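PDB 2I5G: amidohydrolase from Pseudomonas aeruginosa, which is probably a metal-dependent dipeptidase of the M19 (membrane dipeptidase) family. Local coordinates for residues A[21-26]-A[65-70]; A[28-33]-A[84-89]; A[244-249]-A[308-313]; A[250-255]-A[285-290]. The protein carries 2 engineered substitutions. All blocks are in the same frame, centred on the assembly; numbering follows the deposited sequence.

Contacts 1 and 2 both use helix 23-31 and neighbouring strands of one sheet; their centres lie about 8 Å apart, and Leu-67 O is 2.9 Å from Thr-86 N, a probable hydrogen bond. Asp-28 ties contact 2 to contact 4, its OD2 standing 2.8 Å from Gly-288 N and also bonding to Gln-252 NE2. Phe-290 carries the connection onward to contact 3, with CZ 3.4 Å from Thr-248 CG2. Contacts 1 and 3 are the most distant pair, about 21 Å between centres. Contact 3 belongs to the barrel wall and contact 4 to loops after strand 244-246, on the C-terminal strand side where M19 enzymes generally hold their active site.

Contact 1: A[21-26]-A[65-70]; sequences WNRELF and SDLVIP
Phe-26 and Leu-67 mark the nearest approach of the backbones, CA to CA 6.4 Å, where the first turn of helix 23-31 passes the loop leading into strand 68-70. Asn-22 is the N-cap of that helix: its short amide side chain can fold back, and OD1 accepts from Leu-25 N.

On the outer side Arg-23 bridges to Asp-66. Its CG is anti to the backbone N (chi1 -172°) and the chain stays extended to NE. Guanidinium and carboxylate are nearly coplanar, 6° apart, although the side chains themselves cross at about a right angle. NH2 makes the closer bond, 2.7 Å to the syn lone pair of Asp-66 OD2. The second bond, NH1 to OD1, is weak at 3.4 Å, and NH1 also bonds to Asn-64 OD1. Arginine suits the place because it offers a charged edge and a flat face: Leu-67 CD2 sits over the centre of that face, 3.4 Å above the plane.

The same methyl turns to Phe-26, whose CB it meets at 3.7 Å. Over the Phe-26 ring lies Val-68 CG2, a CH-pi contact 4.3 Å from the centroid and 8° off the normal. Asn-22 O stands against the opposite face near the rim, while Trp-21 CE3 lies at the ring edge.

Phe-26 and Val-68 belong to a buried apolar layer shared with Leu-60 and Ile-61 of helix 47-63 and Ile-88 of strand 86-92. Strand 68-70 runs parallel to 86-92, and backbone bonds join Leu-67 and Ile-69 to Thr-86 and Ile-69 to Ile-88.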
loop_
_atom_site.group_PDB
_atom_site.type_symbol
_atom_site.label_atom_id
_atom_site.label_comp_id
_atom_site.label_asym_id
_atom_site.label_seq_id
_atom_site.Cartn_x
_atom_site.Cartn_y
_atom_site.Cartn_z
ATOM N N TRP A 21 10.367 12.552 23.287
ATOM C CA TRP A 21 11.528 12.023 23.995
ATOM C C TRP A 21 12.548 13.052 24.469
ATOM O O TRP A 21 12.975 13.923 23.715
ATOM C CB TRP A 21 12.233 10.968 23.140
ATOM C CG TRP A 21 11.677 9.578 23.293
ATOM C CD1 TRP A 21 10.362 9.226 23.436
ATOM C CD2 TRP A 21 12.414 8.353 23.244
ATOM N NE1 TRP A 21 10.237 7.856 23.476
ATOM C CE2 TRP A 21 11.482 7.297 23.358
ATOM C CE3 TRP A 21 13.775 8.041 23.108
ATOM C CZ2 TRP A 21 11.866 5.954 23.339
ATOM C CZ3 TRP A 21 14.156 6.705 23.089
ATOM C CH2 TRP A 21 13.204 5.680 23.203
ATOM N N ASN A 22 12.916 12.939 25.740
ATOM C CA ASN A 22 13.905 13.804 26.370
ATOM C C ASN A 22 14.194 13.220 27.742
ATOM O O ASN A 22 13.532 12.272 28.157
ATOM C CB ASN A 22 13.406 15.252 26.478
ATOM C CG ASN A 22 12.080 15.368 27.188
ATOM O OD1 ASN A 22 11.951 15.003 28.355
ATOM N ND2 ASN A 22 11.082 15.889 26.488
ATOM N N ARG A 23 15.184 13.763 28.441
ATOM C CA ARG A 23 15.536 13.234 29.750
ATOM C C ARG A 23 14.416 13.362 30.774
ATOM O O ARG A 23 14.316 12.557 31.701
ATOM C CB ARG A 23 16.784 13.923 30.296
ATOM C CG ARG A 23 17.299 13.266 31.567
ATOM C CD ARG A 23 18.595 13.874 32.046
ATOM N NE ARG A 23 19.100 13.163 33.215
ATOM C CZ ARG A 23 19.678 11.967 33.170
ATOM N NH1 ARG A 23 19.832 11.345 32.009
ATOM N NH2 ARG A 23 20.097 11.389 34.290
ATOM N N GLU A 24 13.579 14.378 30.615
ATOM C CA GLU A 24 12.495 14.579 31.555
ATOM C C GLU A 24 11.457 13.472 31.443
ATOM O O GLU A 24 10.851 13.080 32.440
ATOM C CB GLU A 24 11.842 15.945 31.342
ATOM C CG GLU A 24 10.681 16.213 32.296
ATOM C CD GLU A 24 10.959 15.722 33.716
ATOM O OE1 GLU A 24 11.902 16.235 34.362
ATOM O OE2 GLU A 24 10.230 14.814 34.183
ATOM N N LEU A 25 11.252 12.967 30.231
ATOM C CA LEU A 25 10.283 11.900 30.022
ATOM C C LEU A 25 10.811 10.670 30.736
ATOM O O LEU A 25 10.073 9.967 31.427
ATOM C CB LEU A 25 10.113 11.614 28.525
ATOM C CG LEU A 25 9.062 10.581 28.098
ATOM C CD1 LEU A 25 9.604 9.180 28.288
ATOM C CD2 LEU A 25 7.779 10.781 28.898
ATOM N N PHE A 26 12.108 10.435 30.573
ATOM C CA PHE A 26 12.782 9.302 31.188
ATOM C C PHE A 26 12.659 9.321 32.705
ATOM O O PHE A 26 12.400 8.297 33.326
ATOM C CB PHE A 26 14.252 9.310 30.779
ATOM C CG PHE A 26 14.469 9.071 29.315
ATOM C CD1 PHE A 26 15.664 9.437 28.705
ATOM C CD2 PHE A 26 13.482 8.464 28.542
ATOM C CE1 PHE A 26 15.874 9.201 27.347
ATOM C CE2 PHE A 26 13.683 8.225 27.182
ATOM C CZ PHE A 26 14.880 8.594 26.585
ATOM N N SER A 65 21.753 6.553 29.692
ATOM C CA SER A 65 21.845 5.149 30.091
ATOM C C SER A 65 21.695 4.891 31.589
ATOM O O SER A 65 21.605 3.738 32.025
ATOM C CB SER A 65 23.172 4.557 29.616
ATOM O OG SER A 65 24.266 5.156 30.288
ATOM N N ASP A 66 21.671 5.957 32.377
ATOM C CA ASP A 66 21.530 5.814 33.818
ATOM C C ASP A 66 20.052 5.767 34.204
ATOM O O ASP A 66 19.708 5.545 35.363
ATOM C CB ASP A 66 22.229 6.981 34.517
ATOM C CG ASP A 66 21.682 8.330 34.089
ATOM O OD1 ASP A 66 21.452 8.525 32.878
ATOM O OD2 ASP A 66 21.495 9.200 34.967
ATOM N N LEU A 67 19.189 5.962 33.212
ATOM C CA LEU A 67 17.742 5.963 33.405
ATOM C C LEU A 67 17.047 4.858 32.623
ATOM O O LEU A 67 16.103 4.242 33.114
ATOM C CB LEU A 67 17.154 7.310 32.966
ATOM C CG LEU A 67 17.069 8.448 33.992
ATOM C CD1 LEU A 67 18.290 8.437 34.899
ATOM C CD2 LEU A 67 16.914 9.782 33.258
ATOM N N VAL A 68 17.516 4.609 31.404
ATOM C CA VAL A 68 16.904 3.602 30.552
ATOM C C VAL A 68 17.909 2.706 29.835
ATOM O O VAL A 68 19.079 3.059 29.681
ATOM C CB VAL A 68 16.009 4.276 29.486
ATOM C CG1 VAL A 68 14.906 5.081 30.161
ATOM C CG2 VAL A 68 16.854 5.183 28.600
ATOM N N ILE A 69 17.426 1.544 29.397
ATOM C CA ILE A 69 18.226 0.560 28.671
ATOM C C ILE A 69 17.319 -0.091 27.633
ATOM O O ILE A 69 16.102 -0.192 27.828
ATOM C CB ILE A 69 18.759 -0.559 29.592
ATOM C CG1 ILE A 69 17.583 -1.362 30.162
ATOM C CG2 ILE A 69 19.615 0.030 30.693
ATOM C CD1 ILE A 69 17.992 -2.489 31.095
ATOM N N PRO A 70 17.905 -0.554 26.522
ATOM C CA PRO A 70 17.181 -1.202 25.424
ATOM C C PRO A 70 16.494 -2.468 25.896
ATOM O O PRO A 70 16.881 -3.042 26.904
ATOM C CB PRO A 70 18.287 -1.524 24.418
ATOM C CG PRO A 70 19.372 -0.548 24.747
ATOM C CD PRO A 70 19.350 -0.531 26.247
#

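Contact 2: A[28-33]-A[84-89]; sequences DMRKGG and GKTGIL
Arg-30 and Thr-86 lie alongside each other and run opposite ways, the arginine doubling back from helix 23-31 over the turn leading into strand 86-92. Bends at chi2 (-75°) and chi3 (67°) turn CD and NE toward that strand. NE then donates to Thr-86 OG1, a weak bond of 3.3 Å, with the hydroxyl at the guanidinium edge. The backbone of Lys-85 lies across one face, its carbonyl carbon 3.6 Å above the plane, offset toward the rim.

Met-29, a selenomethionine, meets the same threonine at about a right angle. Its CB touches OG1 at 3.8 Å, and its SE touches CG2 at 3.9 Å. A threonine fits here because its two branches divide the work: OG1 faces the polar arginine, CG2 the apolar selenium.

Gly-33 and Gly-84 each end a helix in a Schellman motif, with the positive phi glycine adopts readily.

Leu-34 O, just beyond the helix, bonds both Arg-30 NH2 and Thr-86 OG1. It is the main partner of the buried hydroxyl, which must donate to it because a carbonyl oxygen only accepts; the bond from NE is a weak addition. The positive charge rests against backbone carbonyls, with no acidic partner in either segment.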
loop_
_atom_site.group_PDB
_atom_site.type_symbol
_atom_site.label_atom_id
_atom_site.label_comp_id
_atom_site.label_asym_id
_atom_site.label_seq_id
_atom_site.Cartn_x
_atom_site.Cartn_y
_atom_site.Cartn_z
ATOM N N ASP A 28 10.333 10.766 34.468
ATOM C CA ASP A 28 8.939 10.602 34.867
ATOM C C ASP A 28 8.585 9.116 34.786
ATOM O O ASP A 28 7.668 8.640 35.462
ATOM C CB ASP A 28 8.030 11.442 33.958
ATOM C CG ASP A 28 6.719 11.834 34.633
ATOM O OD1 ASP A 28 6.753 12.229 35.819
ATOM O OD2 ASP A 28 5.655 11.763 33.977
HETATM N N MSE A 29 9.322 8.384 33.957
HETATM C CA MSE A 29 9.099 6.955 33.826
HETATM C C MSE A 29 9.629 6.331 35.108
HETATM O O MSE A 29 9.055 5.382 35.650
HETATM C CB MSE A 29 9.860 6.391 32.625
HETATM C CG MSE A 29 9.476 7.015 31.305
HETATM SE SE MSE A 29 10.269 6.109 29.802
HETATM C CE MSE A 29 8.697 5.881 28.694
ATOM N N ARG A 30 10.734 6.882 35.592
ATOM C CA ARG A 30 11.343 6.401 36.815
ATOM C C ARG A 30 10.445 6.748 38.002
ATOM O O ARG A 30 10.213 5.908 38.877
ATOM C CB ARG A 30 12.730 7.022 36.981
ATOM C CG ARG A 30 13.797 6.440 36.050
ATOM C CD ARG A 30 14.241 5.054 36.508
ATOM N NE ARG A 30 13.182 4.060 36.377
ATOM C CZ ARG A 30 12.947 3.089 37.257
ATOM N NH1 ARG A 30 13.698 2.976 38.348
ATOM N NH2 ARG A 30 11.961 2.227 37.045
ATOM N N LYS A 31 9.927 7.974 38.024
ATOM C CA LYS A 31 9.043 8.397 39.107
ATOM C C LYS A 31 7.823 7.484 39.233
ATOM O O LYS A 31 7.291 7.297 40.325
ATOM C CB LYS A 31 8.566 9.835 38.885
ATOM C CG LYS A 31 7.527 10.304 39.901
ATOM C CD LYS A 31 7.217 11.784 39.721
ATOM C CE LYS A 31 6.168 12.289 40.712
ATOM N NZ LYS A 31 4.802 11.734 40.458
ATOM N N GLY A 32 7.378 6.923 38.115
ATOM C CA GLY A 32 6.224 6.047 38.146
ATOM C C GLY A 32 6.581 4.587 38.346
ATOM O O GLY A 32 5.702 3.724 38.338
ATOM N N GLY A 33 7.872 4.309 38.513
ATOM C CA GLY A 33 8.322 2.943 38.723
ATOM C C GLY A 33 8.152 2.021 37.527
ATOM O O GLY A 33 8.177 0.797 37.667
ATOM N N GLY A 84 17.066 -0.829 38.672
ATOM C CA GLY A 84 16.428 0.450 38.925
ATOM C C GLY A 84 16.389 1.335 37.693
ATOM O O GLY A 84 16.702 2.524 37.760
ATOM N N LYS A 85 16.010 0.752 36.560
ATOM C CA LYS A 85 15.928 1.498 35.316
ATOM C C LYS A 85 14.676 1.126 34.553
ATOM O O LYS A 85 13.941 0.221 34.949
ATOM C CB LYS A 85 17.161 1.234 34.444
ATOM C CG LYS A 85 18.434 1.870 34.979
ATOM C CD LYS A 85 19.645 1.507 34.142
ATOM C CE LYS A 85 20.914 1.962 34.829
ATOM N NZ LYS A 85 22.120 1.556 34.065
ATOM N N THR A 86 14.440 1.837 33.456
ATOM C CA THR A 86 13.276 1.595 32.621
ATOM C C THR A 86 13.682 1.009 31.287
ATOM O O THR A 86 14.444 1.612 30.532
ATOM C CB THR A 86 12.489 2.892 32.370
ATOM O OG1 THR A 86 11.724 3.213 33.535
ATOM C CG2 THR A 86 11.558 2.733 31.181
ATOM N N GLY A 87 13.157 -0.171 30.996
ATOM C CA GLY A 87 13.483 -0.817 29.745
ATOM C C GLY A 87 12.665 -0.212 28.635
ATOM O O GLY A 87 11.496 0.123 28.836
ATOM N N ILE A 88 13.277 -0.062 27.465
ATOM C CA ILE A 88 12.587 0.508 26.318
ATOM C C ILE A 88 12.548 -0.463 25.152
ATOM O O ILE A 88 13.580 -0.864 24.621
ATOM C CB ILE A 88 13.242 1.841 25.896
ATOM C CG1 ILE A 88 12.938 2.895 26.963
ATOM C CG2 ILE A 88 12.724 2.295 24.534
ATOM C CD1 ILE A 88 13.531 4.243 26.674
ATOM N N LEU A 89 11.330 -0.843 24.781
ATOM C CA LEU A 89 11.092 -1.779 23.692
ATOM C C LEU A 89 10.551 -1.037 22.467
ATOM O O LEU A 89 9.446 -0.487 22.494
ATOM C CB LEU A 89 10.102 -2.854 24.163
ATOM C CG LEU A 89 9.334 -3.694 23.134
ATOM C CD1 LEU A 89 10.308 -4.302 22.150
ATOM C CD2 LEU A 89 8.514 -4.781 23.843
#

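Contact 3: A[244-249]-A[308-313]; sequences IGIGTD and RKVMGE
Gly-245 and Val-310 bring strand 244-246 close to helix 308-313, with CA atoms 4.5 Å apart and short-segment axes that approach to 5.8 Å at 58°. At this closest point of the backbones Gly-245 CA lies 3.6 Å from Val-310 O.

Both isoleucines touch Val-310, each on a different methyl. Ile-244 meets it methyl to methyl, CG2 to CG2, at 3.8 Å. Ile-246 lays CG1 against Val-310 O at 3.5 Å and turns CD1 to Val-310 CG1. Its CG1 stands anti to the carbonyl carbon (chi1 -68°), which also puts it 4.3 Å from SE of Met-311, a selenomethionine. Branched and flexible apolar side chains suit this buried seam.

A water bridges the backbones, accepting from Ile-246 N and able to donate to Val-310 O, both at 3.0 Å, though more acceptors lie around it than it has protons. The helix widens here into a pi-type turn, with Glu-313 N bonded to Arg-308 O.

Strand 244-246 is the last of the eight strands of a TIM barrel: Gly-245 pairs with Val-208 and Val-210, and Ile-246 with Gly-15 of strand 13-17. Helix 304-323 packs outside it and adds bonds from Asn-314 and Trp-315 to Ile-244 O and Ile-246 O, while helix 225-239 covers the isoleucines through Ile-232.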
loop_
_atom_site.group_PDB
_atom_site.type_symbol
_atom_site.label_atom_id
_atom_site.label_comp_id
_atom_site.label_asym_id
_atom_site.label_seq_id
_atom_site.Cartn_x
_atom_site.Cartn_y
_atom_site.Cartn_z
ATOM N N ILE A 244 -4.924 -9.928 29.613
ATOM C CA ILE A 244 -5.166 -8.496 29.745
ATOM C C ILE A 244 -3.961 -7.746 30.316
ATOM O O ILE A 244 -3.240 -8.263 31.161
ATOM C CB ILE A 244 -6.398 -8.237 30.638
ATOM C CG1 ILE A 244 -6.773 -6.764 30.600
ATOM C CG2 ILE A 244 -6.102 -8.658 32.074
ATOM C CD1 ILE A 244 -7.959 -6.429 31.466
ATOM N N GLY A 245 -3.756 -6.522 29.845
ATOM C CA GLY A 245 -2.642 -5.717 30.310
ATOM C C GLY A 245 -2.883 -4.234 30.089
ATOM O O GLY A 245 -3.973 -3.825 29.679
ATOM N N ILE A 246 -1.858 -3.427 30.349
ATOM C CA ILE A 246 -1.961 -1.984 30.184
ATOM C C ILE A 246 -1.304 -1.456 28.913
ATOM O O ILE A 246 -0.243 -1.929 28.510
ATOM C CB ILE A 246 -1.343 -1.258 31.399
ATOM C CG1 ILE A 246 -2.207 -1.511 32.630
ATOM C CG2 ILE A 246 -1.233 0.241 31.136
ATOM C CD1 ILE A 246 -3.659 -1.089 32.458
ATOM N N GLY A 247 -1.963 -0.475 28.297
ATOM C CA GLY A 247 -1.472 0.185 27.092
ATOM C C GLY A 247 -1.995 1.621 27.128
ATOM O O GLY A 247 -2.835 2.016 26.317
ATOM N N THR A 248 -1.497 2.401 28.086
ATOM C CA THR A 248 -1.933 3.784 28.296
ATOM C C THR A 248 -2.079 4.652 27.058
ATOM O O THR A 248 -3.079 5.353 26.900
ATOM C CB THR A 248 -0.997 4.534 29.260
ATOM O OG1 THR A 248 0.222 4.866 28.583
ATOM C CG2 THR A 248 -0.685 3.676 30.465
ATOM N N ASP A 249 -1.077 4.624 26.191
ATOM C CA ASP A 249 -1.115 5.434 24.989
ATOM C C ASP A 249 -0.766 6.866 25.397
ATOM O O ASP A 249 -1.371 7.824 24.924
ATOM C CB ASP A 249 -2.512 5.362 24.362
ATOM C CG ASP A 249 -2.552 5.893 22.941
ATOM O OD1 ASP A 249 -1.495 5.905 22.277
ATOM O OD2 ASP A 249 -3.651 6.283 22.478
ATOM N N ARG A 308 -0.818 -7.965 39.849
ATOM C CA ARG A 308 0.529 -8.175 39.318
ATOM C C ARG A 308 0.380 -8.453 37.825
ATOM O O ARG A 308 1.150 -7.956 36.999
ATOM C CB ARG A 308 1.203 -9.396 39.955
ATOM C CG ARG A 308 0.888 -9.660 41.415
ATOM C CD ARG A 308 1.807 -8.928 42.377
ATOM N NE ARG A 308 3.217 -9.154 42.082
ATOM C CZ ARG A 308 4.207 -8.912 42.935
ATOM N NH1 ARG A 308 3.952 -8.447 44.150
ATOM N NH2 ARG A 308 5.464 -9.110 42.561
ATOM N N LYS A 309 -0.623 -9.263 37.495
ATOM C CA LYS A 309 -0.901 -9.644 36.114
ATOM C C LYS A 309 -1.127 -8.430 35.233
ATOM O O LYS A 309 -0.328 -8.130 34.350
ATOM C CB LYS A 309 -2.154 -10.517 36.032
ATOM C CG LYS A 309 -2.201 -11.684 36.988
ATOM C CD LYS A 309 -1.107 -12.674 36.692
ATOM C CE LYS A 309 -1.499 -14.043 37.208
ATOM N NZ LYS A 309 -2.810 -14.472 36.636
ATOM N N VAL A 310 -2.233 -7.740 35.486
ATOM C CA VAL A 310 -2.614 -6.576 34.708
ATOM C C VAL A 310 -1.545 -5.500 34.634
ATOM O O VAL A 310 -1.436 -4.810 33.625
ATOM C CB VAL A 310 -3.911 -5.951 35.253
ATOM C CG1 VAL A 310 -4.335 -4.793 34.372
ATOM C CG2 VAL A 310 -5.010 -7.003 35.304
HETATM N N MSE A 311 -0.742 -5.353 35.678
HETATM C CA MSE A 311 0.278 -4.315 35.644
HETATM C C MSE A 311 1.516 -4.658 34.824
HETATM O O MSE A 311 2.261 -3.756 34.431
HETATM C CB MSE A 311 0.683 -3.902 37.066
HETATM C CG MSE A 311 -0.423 -3.192 37.846
HETATM SE SE MSE A 311 -1.290 -1.747 36.857
HETATM C CE MSE A 311 0.174 -0.489 36.770
ATOM N N GLY A 312 1.741 -5.942 34.546
ATOM C CA GLY A 312 2.913 -6.292 33.764
ATOM C C GLY A 312 3.210 -7.758 33.516
ATOM O O GLY A 312 3.560 -8.132 32.396
ATOM N N GLU A 313 3.089 -8.594 34.542
ATOM C CA GLU A 313 3.368 -10.019 34.385
ATOM C C GLU A 313 2.780 -10.625 33.116
ATOM O O GLU A 313 3.452 -11.387 32.429
ATOM C CB GLU A 313 2.869 -10.797 35.602
ATOM C CG GLU A 313 3.649 -10.505 36.872
ATOM C CD GLU A 313 3.322 -11.466 38.000
ATOM O OE1 GLU A 313 3.980 -11.381 39.063
ATOM O OE2 GLU A 313 2.407 -12.305 37.823
HETATM O O HOH W 1 0.751 -3.678 31.848
#

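Contact 4: A[250-255]-A[285-290]; sequences FTQGHG and RTVGEF
Phe-250 points its CB toward the loop 285-290, and its ring packs against Val-287 and the main chain of Thr-286. From CB the ring begins at CG, which lies 3.8 Å from Val-287 CG2. That methyl comes closer to CD2, at 3.5 Å, and sits over one face, offset toward the rim, as a CH-pi contact 26° off the normal. Farther out, CE2 meets Val-287 CA at 3.6 Å and, at the ring edge, Phe-290 CE2 at 4.0 Å. Along the other arm of the ring, CE1 lies 3.7 Å from Arg-285 O. The tip, CZ, rests 3.5 Å from Thr-286 C. Phenylalanine suits the place by offering a face to the Val-287 methyl and an edge to Phe-290.

Both segments are loops that follow strand 244-246 of the TIM barrel, separated along the chain by helix 256-263. The first makes a type II beta turn from Thr-251 to His-254, with Gly-253 at the third position, where its positive phi would jam a CB against the preceding carbonyl.

Gln-252 adds the polar link. Its CG stands anti to the backbone N (chi1 -160°), and the chain runs on extended, carrying the amide to Val-287 N. OE1 accepts from that N at 2.9 Å, in the carbonyl plane and almost straight, 175° at the hydrogen; NE2 bonds to Asp-28 OD2 of helix 23-31. Within the second loop Glu-289 OE1 takes Thr-286 N on its anti lone pair and Arg-285 N from above the carboxylate plane.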
loop_
_atom_site.group_PDB
_atom_site.type_symbol
_atom_site.label_atom_id
_atom_site.label_comp_id
_atom_site.label_asym_id
_atom_site.label_seq_id
_atom_site.Cartn_x
_atom_site.Cartn_y
_atom_site.Cartn_z
ATOM N N PHE A 250 0.210 6.999 26.295
ATOM C CA PHE A 250 0.659 8.312 26.754
ATOM C C PHE A 250 1.286 9.107 25.607
ATOM O O PHE A 250 2.174 8.611 24.908
ATOM C CB PHE A 250 1.691 8.169 27.876
ATOM C CG PHE A 250 1.100 8.181 29.257
ATOM C CD1 PHE A 250 0.259 9.218 29.662
ATOM C CD2 PHE A 250 1.407 7.170 30.169
ATOM C CE1 PHE A 250 -0.269 9.251 30.954
ATOM C CE2 PHE A 250 0.884 7.195 31.464
ATOM C CZ PHE A 250 0.044 8.239 31.855
ATOM N N THR A 251 0.824 10.340 25.424
ATOM C CA THR A 251 1.327 11.218 24.369
ATOM C C THR A 251 2.064 12.398 25.008
ATOM O O THR A 251 2.217 13.467 24.405
ATOM C CB THR A 251 0.170 11.760 23.510
ATOM O OG1 THR A 251 -0.678 12.592 24.313
ATOM C CG2 THR A 251 -0.655 10.617 22.961
ATOM N N GLN A 252 2.523 12.174 26.235
ATOM C CA GLN A 252 3.223 13.175 27.028
ATOM C C GLN A 252 4.284 14.021 26.319
ATOM O O GLN A 252 5.273 13.507 25.790
ATOM C CB GLN A 252 3.842 12.500 28.247
ATOM C CG GLN A 252 4.178 13.459 29.356
ATOM C CD GLN A 252 4.621 12.751 30.612
ATOM O OE1 GLN A 252 3.896 11.923 31.160
ATOM N NE2 GLN A 252 5.820 13.078 31.081
ATOM N N GLY A 253 4.061 15.334 26.326
ATOM C CA GLY A 253 4.996 16.261 25.713
ATOM C C GLY A 253 4.673 16.726 24.304
ATOM O O GLY A 253 5.221 17.720 23.833
ATOM N N HIS A 254 3.785 16.018 23.619
ATOM C CA HIS A 254 3.444 16.398 22.258
ATOM C C HIS A 254 2.452 17.537 22.168
ATOM O O HIS A 254 1.705 17.800 23.111
ATOM C CB HIS A 254 2.927 15.184 21.490
ATOM C CG HIS A 254 4.016 14.291 20.989
ATOM N ND1 HIS A 254 5.009 14.738 20.146
ATOM C CD2 HIS A 254 4.265 12.979 21.206
ATOM C CE1 HIS A 254 5.824 13.738 19.863
ATOM N NE2 HIS A 254 5.395 12.659 20.494
ATOM N N GLY A 255 2.451 18.209 21.019
ATOM C CA GLY A 255 1.552 19.330 20.821
ATOM C C GLY A 255 0.587 19.224 19.656
ATOM O O GLY A 255 0.240 18.128 19.204
ATOM N N ARG A 285 -2.708 11.530 34.696
ATOM C CA ARG A 285 -2.451 12.436 33.580
ATOM C C ARG A 285 -0.998 12.379 33.094
ATOM O O ARG A 285 -0.699 12.783 31.972
ATOM C CB ARG A 285 -2.785 13.873 33.992
ATOM C CG ARG A 285 -4.241 14.128 34.291
ATOM C CD ARG A 285 -4.968 14.654 33.065
ATOM N NE ARG A 285 -6.370 14.979 33.343
ATOM C CZ ARG A 285 -6.779 15.894 34.222
ATOM N NH1 ARG A 285 -5.900 16.588 34.931
ATOM N NH2 ARG A 285 -8.075 16.130 34.380
ATOM N N THR A 286 -0.097 11.900 33.942
ATOM C CA THR A 286 1.311 11.792 33.570
ATOM C C THR A 286 1.871 10.411 33.905
ATOM O O THR A 286 1.381 9.720 34.803
ATOM C CB THR A 286 2.182 12.847 34.288
ATOM O OG1 THR A 286 2.063 12.684 35.705
ATOM C CG2 THR A 286 1.757 14.247 33.903
ATOM N N VAL A 287 2.903 10.015 33.173
ATOM C CA VAL A 287 3.533 8.724 33.380
ATOM C C VAL A 287 3.925 8.557 34.842
ATOM O O VAL A 287 3.710 7.500 35.435
ATOM C CB VAL A 287 4.784 8.585 32.492
ATOM C CG1 VAL A 287 5.405 7.208 32.670
ATOM C CG2 VAL A 287 4.406 8.810 31.035
ATOM N N GLY A 288 4.485 9.611 35.425
ATOM C CA GLY A 288 4.905 9.555 36.814
ATOM C C GLY A 288 3.813 9.194 37.808
ATOM O O GLY A 288 4.086 9.002 38.997
ATOM N N GLU A 289 2.578 9.093 37.329
ATOM C CA GLU A 289 1.453 8.755 38.196
ATOM C C GLU A 289 1.000 7.308 38.062
ATOM O O GLU A 289 0.009 6.911 38.678
ATOM C CB GLU A 289 0.266 9.668 37.908
ATOM C CG GLU A 289 0.422 11.084 38.402
ATOM C CD GLU A 289 -0.817 11.906 38.135
ATOM O OE1 GLU A 289 -1.026 12.290 36.966
ATOM O OE2 GLU A 289 -1.591 12.155 39.089
ATOM N N PHE A 290 1.726 6.527 37.262
ATOM C CA PHE A 290 1.395 5.120 37.036
ATOM C C PHE A 290 0.948 4.387 38.309
ATOM O O PHE A 290 -0.061 3.678 38.304
ATOM C CB PHE A 290 2.595 4.395 36.419
ATOM C CG PHE A 290 2.300 3.742 35.098
ATOM C CD1 PHE A 290 1.519 2.593 35.032
ATOM C CD2 PHE A 290 2.786 4.291 33.912
ATOM C CE1 PHE A 290 1.223 2.002 33.805
ATOM C CE2 PHE A 290 2.496 3.709 32.683
ATOM C CZ PHE A 290 1.713 2.562 32.629
#